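PDB 4ISD: glutathione S-transferase from Burkholderia glumae, which binds glutathione and probably conjugates it to electrophilic substrates. Local coordinates for residues E158-F163 against E196-R201; L154-R159 against P188-R193; E145-A150 against L175-L180; R105-W110 against C167-D172. All blocks are in the same frame, centred on the assembly; numbering follows the deposited sequence.

Interaction 1. Residues E158-F163 against E196-R201; sequences ERYGVF and ERQWAR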
loop_
_atom_site.group_PDB
_atom_site.type_symbol
_atom_site.label_atom_id
_atom_site.label_comp_id
_atom_site.label_asym_id
_atom_site.label_seq_id
_atom_site.Cartn_x
_atom_site.Cartn_y
_atom_site.Cartn_z
ATOM N N GLU A 158 11.405 22.948 11.513
ATOM C CA GLU A 158 10.193 23.744 11.733
ATOM C C GLU A 158 8.879 22.952 11.669
ATOM O O GLU A 158 7.824 23.499 11.983
ATOM C CB GLU A 158 10.107 24.904 10.737
ATOM C CG GLU A 158 11.309 25.824 10.697
ATOM C CD GLU A 158 11.068 27.027 9.811
ATOM O OE1 GLU A 158 9.908 27.235 9.396
ATOM O OE2 GLU A 158 12.035 27.769 9.532
ATOM N N ARG A 159 8.922 21.695 11.243
ATOM C CA ARG A 159 7.697 20.891 11.159
ATOM C C ARG A 159 7.809 19.627 12.013
ATOM O O ARG A 159 8.791 18.893 11.921
ATOM C CB ARG A 159 7.378 20.490 9.701
ATOM C CG ARG A 159 7.023 21.642 8.768
ATOM C CD ARG A 159 6.554 21.158 7.396
ATOM N NE ARG A 159 7.461 20.194 6.766
ATOM C CZ ARG A 159 8.601 20.520 6.152
ATOM N NH1 ARG A 159 8.995 21.798 6.095
ATOM N NH2 ARG A 159 9.363 19.564 5.610
ATOM N N TYR A 160 6.794 19.354 12.821
ATOM C CA TYR A 160 6.863 18.215 13.723
ATOM C C TYR A 160 6.866 16.895 12.958
ATOM O O TYR A 160 7.707 16.025 13.203
ATOM C CB TYR A 160 5.718 18.252 14.735
ATOM C CG TYR A 160 5.652 17.013 15.591
ATOM C CD1 TYR A 160 6.405 16.905 16.754
ATOM C CD2 TYR A 160 4.851 15.945 15.231
ATOM C CE1 TYR A 160 6.353 15.767 17.537
ATOM C CE2 TYR A 160 4.796 14.809 15.998
ATOM C CZ TYR A 160 5.544 14.727 17.151
ATOM O OH TYR A 160 5.477 13.592 17.914
ATOM N N GLY A 161 5.898 16.744 12.053
ATOM C CA GLY A 161 5.857 15.615 11.136
ATOM C C GLY A 161 6.335 16.089 9.772
ATOM O O GLY A 161 6.612 17.279 9.593
ATOM N N VAL A 162 6.451 15.170 8.818
ATOM C CA VAL A 162 6.855 15.532 7.458
ATOM C C VAL A 162 5.849 16.491 6.811
ATOM O O VAL A 162 6.201 17.284 5.930
ATOM C CB VAL A 162 7.055 14.276 6.525
ATOM C CG1 VAL A 162 8.291 13.471 6.932
ATOM C CG2 VAL A 162 5.824 13.394 6.518
ATOM N N PHE A 163 4.596 16.424 7.241
ATOM C CA PHE A 163 3.588 17.297 6.659
ATOM C C PHE A 163 3.166 18.418 7.624
ATOM O O PHE A 163 2.352 19.274 7.285
ATOM C CB PHE A 163 2.386 16.477 6.159
ATOM C CG PHE A 163 2.766 15.372 5.212
ATOM C CD1 PHE A 163 3.379 15.663 3.996
ATOM C CD2 PHE A 163 2.518 14.041 5.533
ATOM C CE1 PHE A 163 3.746 14.652 3.119
ATOM C CE2 PHE A 163 2.884 13.013 4.652
ATOM C CZ PHE A 163 3.494 13.323 3.448
ATOM N N GLU A 196 13.829 10.765 16.726
ATOM C CA GLU A 196 13.762 10.803 18.182
ATOM C C GLU A 196 12.393 11.314 18.625
ATOM O O GLU A 196 11.735 10.710 19.484
ATOM C CB GLU A 196 14.874 11.688 18.742
ATOM C CG GLU A 196 15.058 11.576 20.261
ATOM C CD GLU A 196 16.111 12.520 20.812
ATOM O OE1 GLU A 196 16.930 13.046 20.028
ATOM O OE2 GLU A 196 16.122 12.731 22.042
ATOM N N ARG A 197 11.986 12.428 18.027
ATOM C CA ARG A 197 10.677 13.054 18.201
ATOM C C ARG A 197 9.562 12.007 18.069
ATOM O O ARG A 197 8.716 11.848 18.968
ATOM C CB ARG A 197 10.537 14.052 17.055
ATOM C CG ARG A 197 9.823 15.336 17.321
ATOM C CD ARG A 197 9.759 16.128 15.991
ATOM N NE ARG A 197 11.087 16.457 15.469
ATOM C CZ ARG A 197 11.338 16.873 14.227
ATOM N NH1 ARG A 197 10.352 16.987 13.345
ATOM N NH2 ARG A 197 12.588 17.158 13.858
ATOM N N GLN A 198 9.576 11.305 16.933
ATOM C CA GLN A 198 8.553 10.320 16.588
ATOM C C GLN A 198 8.521 9.088 17.501
ATOM O O GLN A 198 7.446 8.568 17.785
ATOM C CB GLN A 198 8.690 9.893 15.120
ATOM C CG GLN A 198 8.444 11.010 14.099
ATOM C CD GLN A 198 7.109 11.710 14.300
ATOM O OE1 GLN A 198 6.141 11.090 14.730
ATOM N NE2 GLN A 198 7.056 13.015 14.009
ATOM N N TRP A 199 9.685 8.614 17.944
ATOM C CA TRP A 199 9.748 7.522 18.934
ATOM C C TRP A 199 9.259 7.916 20.337
ATOM O O TRP A 199 9.007 7.046 21.172
ATOM C CB TRP A 199 11.171 6.958 19.042
ATOM C CG TRP A 199 11.440 5.876 18.065
ATOM C CD1 TRP A 199 11.993 6.004 16.820
ATOM C CD2 TRP A 199 11.144 4.480 18.234
ATOM N NE1 TRP A 199 12.066 4.768 16.209
ATOM C CE2 TRP A 199 11.553 3.821 17.058
ATOM C CE3 TRP A 199 10.579 3.729 19.270
ATOM C CZ2 TRP A 199 11.419 2.446 16.896
ATOM C CZ3 TRP A 199 10.444 2.377 19.106
ATOM C CH2 TRP A 199 10.857 1.744 17.924
ATOM N N ALA A 200 9.130 9.219 20.588
ATOM C CA ALA A 200 8.762 9.733 21.912
ATOM C C ALA A 200 7.258 9.940 22.123
ATOM O O ALA A 200 6.829 10.313 23.215
ATOM C CB ALA A 200 9.534 11.049 22.220
ATOM N N ARG A 201 6.456 9.718 21.087
ATOM C CA ARG A 201 5.004 9.835 21.225
ATOM C C ARG A 201 4.500 8.820 22.248
ATOM O O ARG A 201 4.980 7.692 22.288
ATOM C CB ARG A 201 4.312 9.657 19.864
ATOM C CG ARG A 201 4.676 10.761 18.862
ATOM C CD ARG A 201 3.825 10.746 17.622
ATOM N NE ARG A 201 2.410 10.920 17.925
ATOM C CZ ARG A 201 1.783 12.094 17.936
ATOM N NH1 ARG A 201 2.440 13.212 17.662
ATOM N NH2 ARG A 201 0.492 12.147 18.223
#
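The phenol ring of Y160 has the amide nitrogen of Q198 over one face, NE2 lying 3.5 Å from CE2; the two side chains reach toward each other tip to tip, and the ring and amide planes are 68° apart. Two arginines approach the same ring obliquely. The aliphatic part of R197 slides past it in the opposite sense, CG coming within 3.5 Å of CE1, while NH1 of R201 arrives beside the hydroxyl end. The guanidinium groups themselves are met at their edges. NH1 of R197 donates to Y160 O at 2.8 Å (N-H...O 151°), reaching the carbonyl from above its plane, and NH1 of R201 donates to Y160 OH at 3.1 Å. Y160 is thus bonded at its backbone oxygen by one arginine and at its hydroxyl by another. Its CG is anti to the backbone N (chi1 173°), which lays the ring along the end of helix 189-199, where R197, Q198 and R201 can all reach it. R201 has further partners: it pairs with E30 on helix 19-31 and makes a cation-pi contact with W166. R159 turns the other way, NE bonding to V162 O and NH2 to L154 O, and so helps to shape the loop itself. That loop joins helix 139-154 to helix 168-177 and here lies against the C-terminal end of helix 189-199. Through R201 and E30 the contact continues into the thioredoxin-like half of the molecule, an arrangement that belongs to the two-domain glutathione transferase fold.

Interaction 2. Residues L154-R159 against P188-R193; sequences LIDDER and PPKVLR
NZ of K190 is the best-held polar atom, gripped by two backbone carbonyls: I155 O at 2.6 Å and D152 O. The bond to I155 O runs nearly along the C=O axis (C=O...N 175°). Beyond CG the lysine chain is extended, and CD and CE pass close to the same oxygen on the way. D156 adds a nearby negative charge, its OD1 4.3 Å from NZ, beyond salt-bridge range. Farther along the turn, D157 forms a salt bridge with R193, their side chains crossing at about a right angle. The firmer bond is R193 NH2 to D157 OD2 at 3.0 Å, made on the syn lone pair, whereas NE is shared weakly between OD1 and OD2. One face of the R193 guanidinium rests over P189 C, within its own helix. To one side of the polar groups, toward helix 168-177, I155 points at helix 189-199, and its CD1 meets V191 CB at 3.7 Å; F173 and L177 of helix 168-177 also pack on I155. The type I turn D156-R159 is closed by R159 N to D156 O. With two carbonyl oxygens and the carboxylate of D156 near NZ, the setting probably favours a charged lysine, and the contact as a whole joins a buried apolar side, I155 and V191, to a more exposed, charged one, D157 and R193.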
loop_
_atom_site.group_PDB
_atom_site.type_symbol
_atom_site.label_atom_id
_atom_site.label_comp_id
_atom_site.label_asym_id
_atom_site.label_seq_id
_atom_site.Cartn_x
_atom_site.Cartn_y
_atom_site.Cartn_z
ATOM N N LEU A 154 12.046 15.922 3.081
ATOM C CA LEU A 154 10.733 15.944 3.732
ATOM C C LEU A 154 10.771 16.359 5.192
ATOM O O LEU A 154 9.768 16.813 5.738
ATOM C CB LEU A 154 10.083 14.558 3.668
ATOM C CG LEU A 154 9.817 13.902 2.318
ATOM C CD1 LEU A 154 9.233 12.512 2.548
ATOM C CD2 LEU A 154 8.879 14.748 1.472
ATOM N N ILE A 155 11.914 16.166 5.838
ATOM C CA ILE A 155 12.056 16.528 7.244
ATOM C C ILE A 155 12.636 17.927 7.431
ATOM O O ILE A 155 13.677 18.258 6.861
ATOM C CB ILE A 155 12.941 15.526 7.980
ATOM C CG1 ILE A 155 12.337 14.132 7.873
ATOM C CG2 ILE A 155 13.116 15.947 9.442
ATOM C CD1 ILE A 155 13.306 13.015 8.205
ATOM N N ASP A 156 11.954 18.749 8.220
ATOM C CA ASP A 156 12.459 20.079 8.551
ATOM C C ASP A 156 12.283 20.343 10.049
ATOM O O ASP A 156 11.285 19.932 10.636
ATOM C CB ASP A 156 11.748 21.159 7.730
ATOM C CG ASP A 156 12.595 22.422 7.568
ATOM O OD1 ASP A 156 13.807 22.302 7.272
ATOM O OD2 ASP A 156 12.053 23.539 7.738
ATOM N N ASP A 157 13.241 21.017 10.678
ATOM C CA ASP A 157 13.116 21.291 12.112
ATOM C C ASP A 157 11.880 22.137 12.459
ATOM O O ASP A 157 11.325 21.999 13.547
ATOM C CB ASP A 157 14.414 21.851 12.710
ATOM C CG ASP A 157 15.438 20.752 13.006
ATOM O OD1 ASP A 157 15.002 19.636 13.344
ATOM O OD2 ASP A 157 16.666 20.976 12.896
ATOM N N GLU A 158 11.405 22.948 11.513
ATOM C CA GLU A 158 10.193 23.744 11.733
ATOM C C GLU A 158 8.879 22.952 11.669
ATOM O O GLU A 158 7.824 23.499 11.983
ATOM C CB GLU A 158 10.107 24.904 10.737
ATOM C CG GLU A 158 11.309 25.824 10.697
ATOM C CD GLU A 158 11.068 27.027 9.811
ATOM O OE1 GLU A 158 9.908 27.235 9.396
ATOM O OE2 GLU A 158 12.035 27.769 9.532
ATOM N N ARG A 159 8.922 21.695 11.243
ATOM C CA ARG A 159 7.697 20.891 11.159
ATOM C C ARG A 159 7.809 19.627 12.013
ATOM O O ARG A 159 8.791 18.893 11.921
ATOM C CB ARG A 159 7.378 20.490 9.701
ATOM C CG ARG A 159 7.023 21.642 8.768
ATOM C CD ARG A 159 6.554 21.158 7.396
ATOM N NE ARG A 159 7.461 20.194 6.766
ATOM C CZ ARG A 159 8.601 20.520 6.152
ATOM N NH1 ARG A 159 8.995 21.798 6.095
ATOM N NH2 ARG A 159 9.363 19.564 5.610
ATOM N N PRO A 188 22.153 13.839 8.295
ATOM C CA PRO A 188 21.814 15.156 8.844
ATOM C C PRO A 188 21.079 15.042 10.175
ATOM O O PRO A 188 20.029 14.389 10.237
ATOM C CB PRO A 188 20.868 15.734 7.789
ATOM C CG PRO A 188 21.327 15.107 6.515
ATOM C CD PRO A 188 21.720 13.702 6.892
ATOM N N PRO A 189 21.620 15.677 11.230
ATOM C CA PRO A 189 21.046 15.581 12.577
ATOM C C PRO A 189 19.553 15.919 12.619
ATOM O O PRO A 189 18.837 15.348 13.446
ATOM C CB PRO A 189 21.880 16.581 13.406
ATOM C CG PRO A 189 22.642 17.390 12.408
ATOM C CD PRO A 189 22.823 16.523 11.202
ATOM N N LYS A 190 19.089 16.794 11.723
ATOM C CA LYS A 190 17.657 17.081 11.621
ATOM C C LYS A 190 16.797 15.832 11.415
ATOM O O LYS A 190 15.622 15.832 11.793
ATOM C CB LYS A 190 17.348 18.083 10.514
ATOM C CG LYS A 190 17.304 17.483 9.115
ATOM C CD LYS A 190 16.809 18.519 8.113
ATOM C CE LYS A 190 16.830 18.005 6.691
ATOM N NZ LYS A 190 15.965 18.875 5.834
ATOM N N VAL A 191 17.352 14.774 10.820
ATOM C CA VAL A 191 16.563 13.551 10.698
ATOM C C VAL A 191 16.705 12.669 11.932
ATOM O O VAL A 191 15.772 11.957 12.297
ATOM C CB VAL A 191 16.804 12.763 9.372
ATOM C CG1 VAL A 191 17.597 13.589 8.368
ATOM C CG2 VAL A 191 17.441 11.407 9.636
ATOM N N LEU A 192 17.863 12.729 12.578
ATOM C CA LEU A 192 18.036 12.093 13.879
ATOM C C LEU A 192 16.998 12.627 14.861
ATOM O O LEU A 192 16.397 11.862 15.619
ATOM C CB LEU A 192 19.439 12.360 14.426
ATOM C CG LEU A 192 20.574 11.703 13.638
ATOM C CD1 LEU A 192 21.914 11.992 14.309
ATOM C CD2 LEU A 192 20.337 10.187 13.450
ATOM N N ARG A 193 16.782 13.942 14.829
ATOM C CA ARG A 193 15.838 14.585 15.738
ATOM C C ARG A 193 14.409 14.128 15.460
ATOM O O ARG A 193 13.680 13.748 16.374
ATOM C CB ARG A 193 15.953 16.107 15.643
ATOM C CG ARG A 193 17.187 16.669 16.367
ATOM C CD ARG A 193 17.171 18.190 16.431
ATOM N NE ARG A 193 17.626 18.808 15.186
ATOM C CZ ARG A 193 18.906 19.039 14.894
ATOM N NH1 ARG A 193 19.858 18.685 15.749
ATOM N NH2 ARG A 193 19.242 19.624 13.751
#

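Interaction 3. Residues E145-A150 against L175-L180; sequences EKLLSA and LMLNRL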
loop_
_atom_site.group_PDB
_atom_site.type_symbol
_atom_site.label_atom_id
_atom_site.label_comp_id
_atom_site.label_asym_id
_atom_site.label_seq_id
_atom_site.Cartn_x
_atom_site.Cartn_y
_atom_site.Cartn_z
ATOM N N GLU A 145 20.539 5.576 -0.668
ATOM C CA GLU A 145 20.597 6.912 -1.238
ATOM C C GLU A 145 19.201 7.510 -1.340
ATOM O O GLU A 145 18.961 8.664 -0.953
ATOM C CB GLU A 145 21.263 6.843 -2.603
ATOM C CG GLU A 145 21.281 8.129 -3.381
ATOM C CD GLU A 145 22.172 8.019 -4.608
ATOM O OE1 GLU A 145 22.507 6.878 -5.003
ATOM O OE2 GLU A 145 22.551 9.069 -5.170
ATOM N N LYS A 146 18.268 6.708 -1.841
ATOM C CA LYS A 146 16.898 7.159 -2.013
ATOM C C LYS A 146 16.292 7.488 -0.658
ATOM O O LYS A 146 15.580 8.485 -0.514
ATOM C CB LYS A 146 16.076 6.101 -2.743
ATOM N N LEU A 147 16.596 6.667 0.344
ATOM C CA LEU A 147 16.083 6.902 1.695
ATOM C C LEU A 147 16.603 8.222 2.268
ATOM O O LEU A 147 15.837 9.042 2.763
ATOM C CB LEU A 147 16.452 5.755 2.638
ATOM C CG LEU A 147 15.794 5.933 4.006
ATOM C CD1 LEU A 147 14.297 6.114 3.811
ATOM C CD2 LEU A 147 16.094 4.774 4.960
ATOM N N LEU A 148 17.910 8.438 2.179
ATOM C CA LEU A 148 18.493 9.642 2.759
ATOM C C LEU A 148 18.000 10.894 2.053
ATOM O O LEU A 148 17.738 11.909 2.688
ATOM C CB LEU A 148 20.012 9.574 2.725
ATOM C CG LEU A 148 20.710 10.710 3.454
ATOM C CD1 LEU A 148 20.368 10.658 4.923
ATOM C CD2 LEU A 148 22.198 10.597 3.245
ATOM N N SER A 149 17.858 10.811 0.736
ATOM C CA SER A 149 17.397 11.947 -0.051
ATOM C C SER A 149 15.957 12.305 0.277
ATOM O O SER A 149 15.611 13.482 0.343
ATOM C CB SER A 149 17.531 11.659 -1.542
ATOM O OG SER A 149 17.081 12.770 -2.300
ATOM N N ALA A 150 15.119 11.290 0.485
ATOM C CA ALA A 150 13.739 11.535 0.891
ATOM C C ALA A 150 13.714 12.216 2.258
ATOM O O ALA A 150 12.983 13.185 2.466
ATOM C CB ALA A 150 12.951 10.240 0.933
ATOM N N LEU A 175 10.337 4.709 11.753
ATOM C CA LEU A 175 10.792 3.314 11.816
ATOM C C LEU A 175 11.745 2.985 10.678
ATOM O O LEU A 175 12.829 2.451 10.915
ATOM C CB LEU A 175 9.621 2.330 11.826
ATOM C CG LEU A 175 8.678 2.619 12.993
ATOM C CD1 LEU A 175 7.605 1.546 13.165
ATOM C CD2 LEU A 175 9.486 2.806 14.260
ATOM N N MET A 176 11.354 3.330 9.449
ATOM C CA MET A 176 12.172 3.008 8.271
ATOM C C MET A 176 13.505 3.728 8.319
ATOM O O MET A 176 14.535 3.135 7.997
ATOM C CB MET A 176 11.432 3.348 6.974
ATOM C CG MET A 176 12.179 2.999 5.679
ATOM S SD MET A 176 12.427 1.230 5.301
ATOM C CE MET A 176 10.946 0.491 5.977
ATOM N N LEU A 177 13.498 4.994 8.754
ATOM C CA LEU A 177 14.740 5.772 8.817
ATOM C C LEU A 177 15.809 5.156 9.719
ATOM O O LEU A 177 16.969 5.535 9.642
ATOM C CB LEU A 177 14.485 7.232 9.211
ATOM C CG LEU A 177 13.744 8.067 8.161
ATOM C CD1 LEU A 177 13.333 9.413 8.741
ATOM C CD2 LEU A 177 14.579 8.236 6.887
ATOM N N ASN A 178 15.433 4.189 10.553
ATOM C CA ASN A 178 16.417 3.542 11.417
ATOM C C ASN A 178 17.372 2.629 10.649
ATOM O O ASN A 178 18.325 2.096 11.218
ATOM C CB ASN A 178 15.741 2.805 12.581
ATOM C CG ASN A 178 15.384 3.743 13.738
ATOM O OD1 ASN A 178 14.225 4.158 13.901
ATOM N ND2 ASN A 178 16.390 4.091 14.542
ATOM N N ARG A 179 17.120 2.469 9.351
ATOM C CA ARG A 179 17.968 1.646 8.493
ATOM C C ARG A 179 19.150 2.448 7.985
ATOM O O ARG A 179 20.073 1.895 7.369
ATOM C CB ARG A 179 17.182 1.116 7.296
ATOM C CG ARG A 179 15.996 0.252 7.651
ATOM C CD ARG A 179 16.419 -1.086 8.216
ATOM N NE ARG A 179 15.275 -1.989 8.279
ATOM C CZ ARG A 179 15.367 -3.304 8.438
ATOM N NH1 ARG A 179 14.267 -4.049 8.478
ATOM N NH2 ARG A 179 16.560 -3.873 8.549
ATOM N N LEU A 180 19.112 3.755 8.224
ATOM C CA LEU A 180 20.194 4.631 7.795
ATOM C C LEU A 180 21.473 4.274 8.548
ATOM O O LEU A 180 22.586 4.476 8.050
ATOM C CB LEU A 180 19.818 6.097 8.011
ATOM C CG LEU A 180 18.777 6.643 7.028
ATOM C CD1 LEU A 180 18.532 8.124 7.296
ATOM C CD2 LEU A 180 19.249 6.427 5.600
#
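Within the all-helical C-terminal domain of the glutathione transferase fold, helix 139-154 packs on helix 168-177 and the 3-10 turn that follows it, through leucines that mostly cross obliquely. L147 is the central one. Its CG is anti to the backbone N (chi1 -174°), so the side chain reaches straight across, and its two methyls part company. L147 CD1 turns to L177 CD2 at 3.7 Å, and CG of M176 is a little farther off. The other branch, L147 CD2, lies by CD2 of L180 at 3.6 Å and also approaches the backbone oxygen of M176. L177 and L180 both have CG anti to the carbonyl carbon and come to L147 obliquely, one to each branch. Three residues apart, they lie on the same side of the chain as it passes from helix into 3-10 turn. M176 starts toward L147, but its chain leads off to I111 of helix 98-113. The side chains meet through apolar groups alone, and no hydrogen bond joins the two segments. Just beyond them, the disulfide C144-C183 ties the same two parts of the chain covalently. A150, one turn on from L147, packs against W110 and against L57 of the second subunit, placing this helix near the dimer interface. L148 sits at the margin of the leucine group, where it crosses L180 at about a right angle, its CD1 3.9 Å from L180 CD1.

Interaction 4. Residues R105-W110 against C167-D172; sequences RQLQAW and CIADTD
Helices 98-113 and 168-177 run side by side in the core of the glutathione transferase C-terminal domain, their local axes 9.2 Å apart and 28° from parallel. At the centre, NE2 of Q108 donates to OD2 of D172 at 2.6 Å, nearly straight at 169°. The nitrogen meets the oxygen almost along its C-O axis, and amide and carboxylate are close to coplanar, 20° apart. I168 crosses the glutamine at about a right angle, its CG2 3.5 Å from NE2. Alongside, the backbones come closest at Q108 and A169, CA to CA 5.7 Å, and A169 CB meets CD2 of L107 at 4.2 Å.

A second shell fixes the carboxylate. OD2 of D172 also takes a salt bridge from R112, a residue lining the glutathione pocket, and OD1 is bonded by S23 of helix 19-31. This buried charge, about 7 Å from bound glutathione, therefore probably helps to position R112. The helix start is held by D170, whose OD1 bonds to V162 N and Y194 OH, while OD2 accepts from C167 N at 2.9 Å on its anti lone pair.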
loop_
_atom_site.group_PDB
_atom_site.type_symbol
_atom_site.label_atom_id
_atom_site.label_comp_id
_atom_site.label_asym_id
_atom_site.label_seq_id
_atom_site.Cartn_x
_atom_site.Cartn_y
_atom_site.Cartn_z
ATOM N N ARG A 105 -0.369 8.781 1.916
ATOM C CA ARG A 105 -0.662 7.509 1.281
ATOM C C ARG A 105 0.497 7.043 0.407
ATOM O O ARG A 105 0.901 5.867 0.452
ATOM C CB ARG A 105 -1.940 7.610 0.466
ATOM C CG ARG A 105 -3.206 7.536 1.316
ATOM C CD ARG A 105 -4.410 7.869 0.462
ATOM N NE ARG A 105 -5.674 7.726 1.162
ATOM C CZ ARG A 105 -6.755 8.437 0.868
ATOM N NH1 ARG A 105 -6.703 9.353 -0.100
ATOM N NH2 ARG A 105 -7.879 8.245 1.549
ATOM N N GLN A 106 1.037 7.966 -0.380
ATOM C CA GLN A 106 2.265 7.688 -1.118
ATOM C C GLN A 106 3.425 7.218 -0.229
ATOM O O GLN A 106 4.089 6.226 -0.540
ATOM C CB GLN A 106 2.704 8.911 -1.901
ATOM C CG GLN A 106 4.140 8.825 -2.369
ATOM C CD GLN A 106 4.530 10.021 -3.209
ATOM O OE1 GLN A 106 4.564 9.947 -4.449
ATOM N NE2 GLN A 106 4.817 11.144 -2.540
ATOM N N LEU A 107 3.677 7.926 0.868
ATOM C CA LEU A 107 4.812 7.580 1.725
ATOM C C LEU A 107 4.646 6.172 2.335
ATOM O O LEU A 107 5.575 5.351 2.271
ATOM C CB LEU A 107 5.043 8.659 2.794
ATOM C CG LEU A 107 6.220 8.577 3.782
ATOM C CD1 LEU A 107 7.547 8.281 3.081
ATOM C CD2 LEU A 107 6.322 9.875 4.603
ATOM N N GLN A 108 3.459 5.894 2.883
ATOM C CA GLN A 108 3.114 4.560 3.406
ATOM C C GLN A 108 3.362 3.426 2.409
ATOM O O GLN A 108 3.954 2.406 2.751
ATOM C CB GLN A 108 1.651 4.514 3.866
ATOM C CG GLN A 108 1.371 5.364 5.100
ATOM C CD GLN A 108 0.238 4.807 5.929
ATOM O OE1 GLN A 108 -0.937 4.961 5.574
ATOM N NE2 GLN A 108 0.582 4.131 7.038
ATOM N N ALA A 109 2.905 3.605 1.178
ATOM C CA ALA A 109 3.052 2.572 0.153
ATOM C C ALA A 109 4.509 2.413 -0.250
ATOM O O ALA A 109 4.990 1.298 -0.509
ATOM C CB ALA A 109 2.202 2.911 -1.076
ATOM N N TRP A 110 5.207 3.538 -0.333
ATOM C CA TRP A 110 6.590 3.509 -0.760
ATOM C C TRP A 110 7.375 2.691 0.244
ATOM O O TRP A 110 8.077 1.742 -0.122
ATOM C CB TRP A 110 7.162 4.918 -0.847
ATOM C CG TRP A 110 8.512 4.961 -1.492
ATOM C CD1 TRP A 110 9.030 4.066 -2.396
ATOM C CD2 TRP A 110 9.533 5.939 -1.265
ATOM N NE1 TRP A 110 10.309 4.441 -2.750
ATOM C CE2 TRP A 110 10.634 5.588 -2.071
ATOM C CE3 TRP A 110 9.608 7.085 -0.479
ATOM C CZ2 TRP A 110 11.805 6.348 -2.097
ATOM C CZ3 TRP A 110 10.764 7.831 -0.510
ATOM C CH2 TRP A 110 11.852 7.460 -1.312
ATOM N N CYS A 167 0.997 12.457 11.348
ATOM C CA CYS A 167 0.098 11.446 10.795
ATOM C C CYS A 167 0.795 10.093 10.912
ATOM O O CYS A 167 1.994 10.042 11.233
ATOM C CB CYS A 167 -0.317 11.761 9.351
ATOM S SG CYS A 167 0.988 11.765 8.103
ATOM N N ILE A 168 0.052 9.010 10.674
ATOM C CA ILE A 168 0.603 7.662 10.816
ATOM C C ILE A 168 1.802 7.429 9.892
ATOM O O ILE A 168 2.651 6.586 10.183
ATOM C CB ILE A 168 -0.469 6.542 10.597
ATOM C CG1 ILE A 168 0.068 5.202 11.096
ATOM C CG2 ILE A 168 -0.908 6.444 9.132
ATOM C CD1 ILE A 168 0.484 5.243 12.549
ATOM N N ALA A 169 1.882 8.186 8.796
ATOM C CA ALA A 169 3.010 8.086 7.865
ATOM C C ALA A 169 4.331 8.382 8.542
ATOM O O ALA A 169 5.347 7.802 8.162
ATOM C CB ALA A 169 2.828 9.011 6.687
ATOM N N ASP A 170 4.303 9.285 9.537
ATOM C CA ASP A 170 5.500 9.703 10.283
ATOM C C ASP A 170 6.084 8.593 11.147
ATOM O O ASP A 170 7.303 8.430 11.203
ATOM C CB ASP A 170 5.227 10.926 11.161
ATOM C CG ASP A 170 4.900 12.164 10.352
ATOM O OD1 ASP A 170 5.794 12.607 9.593
ATOM O OD2 ASP A 170 3.759 12.693 10.480
ATOM N N THR A 171 5.220 7.843 11.831
ATOM C CA THR A 171 5.677 6.668 12.575
ATOM C C THR A 171 6.356 5.703 11.612
ATOM O O THR A 171 7.441 5.186 11.889
ATOM C CB THR A 171 4.512 5.908 13.223
ATOM O OG1 THR A 171 3.659 6.828 13.910
ATOM C CG2 THR A 171 5.035 4.870 14.206
ATOM N N ASP A 172 5.704 5.472 10.474
ATOM C CA ASP A 172 6.209 4.542 9.477
ATOM C C ASP A 172 7.555 4.991 8.952
ATOM O O ASP A 172 8.481 4.183 8.814
ATOM C CB ASP A 172 5.219 4.428 8.320
ATOM C CG ASP A 172 4.004 3.620 8.687
ATOM O OD1 ASP A 172 4.039 2.969 9.767
ATOM O OD2 ASP A 172 3.031 3.632 7.894
#

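Overall arrangement
All four contacts lie in the helical C-terminal domain and interleave along the chain: 105-110, 145-150, 154-159, 158-163, 167-172, 175-180, 188-193 and 196-201. Interactions 1 and 2 are neighbours, centres about 8 Å apart, sharing E158 and R159 and both lying on helix 189-199. Interactions 3 and 4 use opposite ends of helix 168-177, about 13 Å apart between centres. I155 against L177 connects interactions 2 and 3, and D170 with V162 connects 1 and 4. The loop after helix 139-154 is thereby fastened to helices 168-177 and 189-199, and the chain of contacts runs from the partly buried loop to the buried core beside the glutathione site.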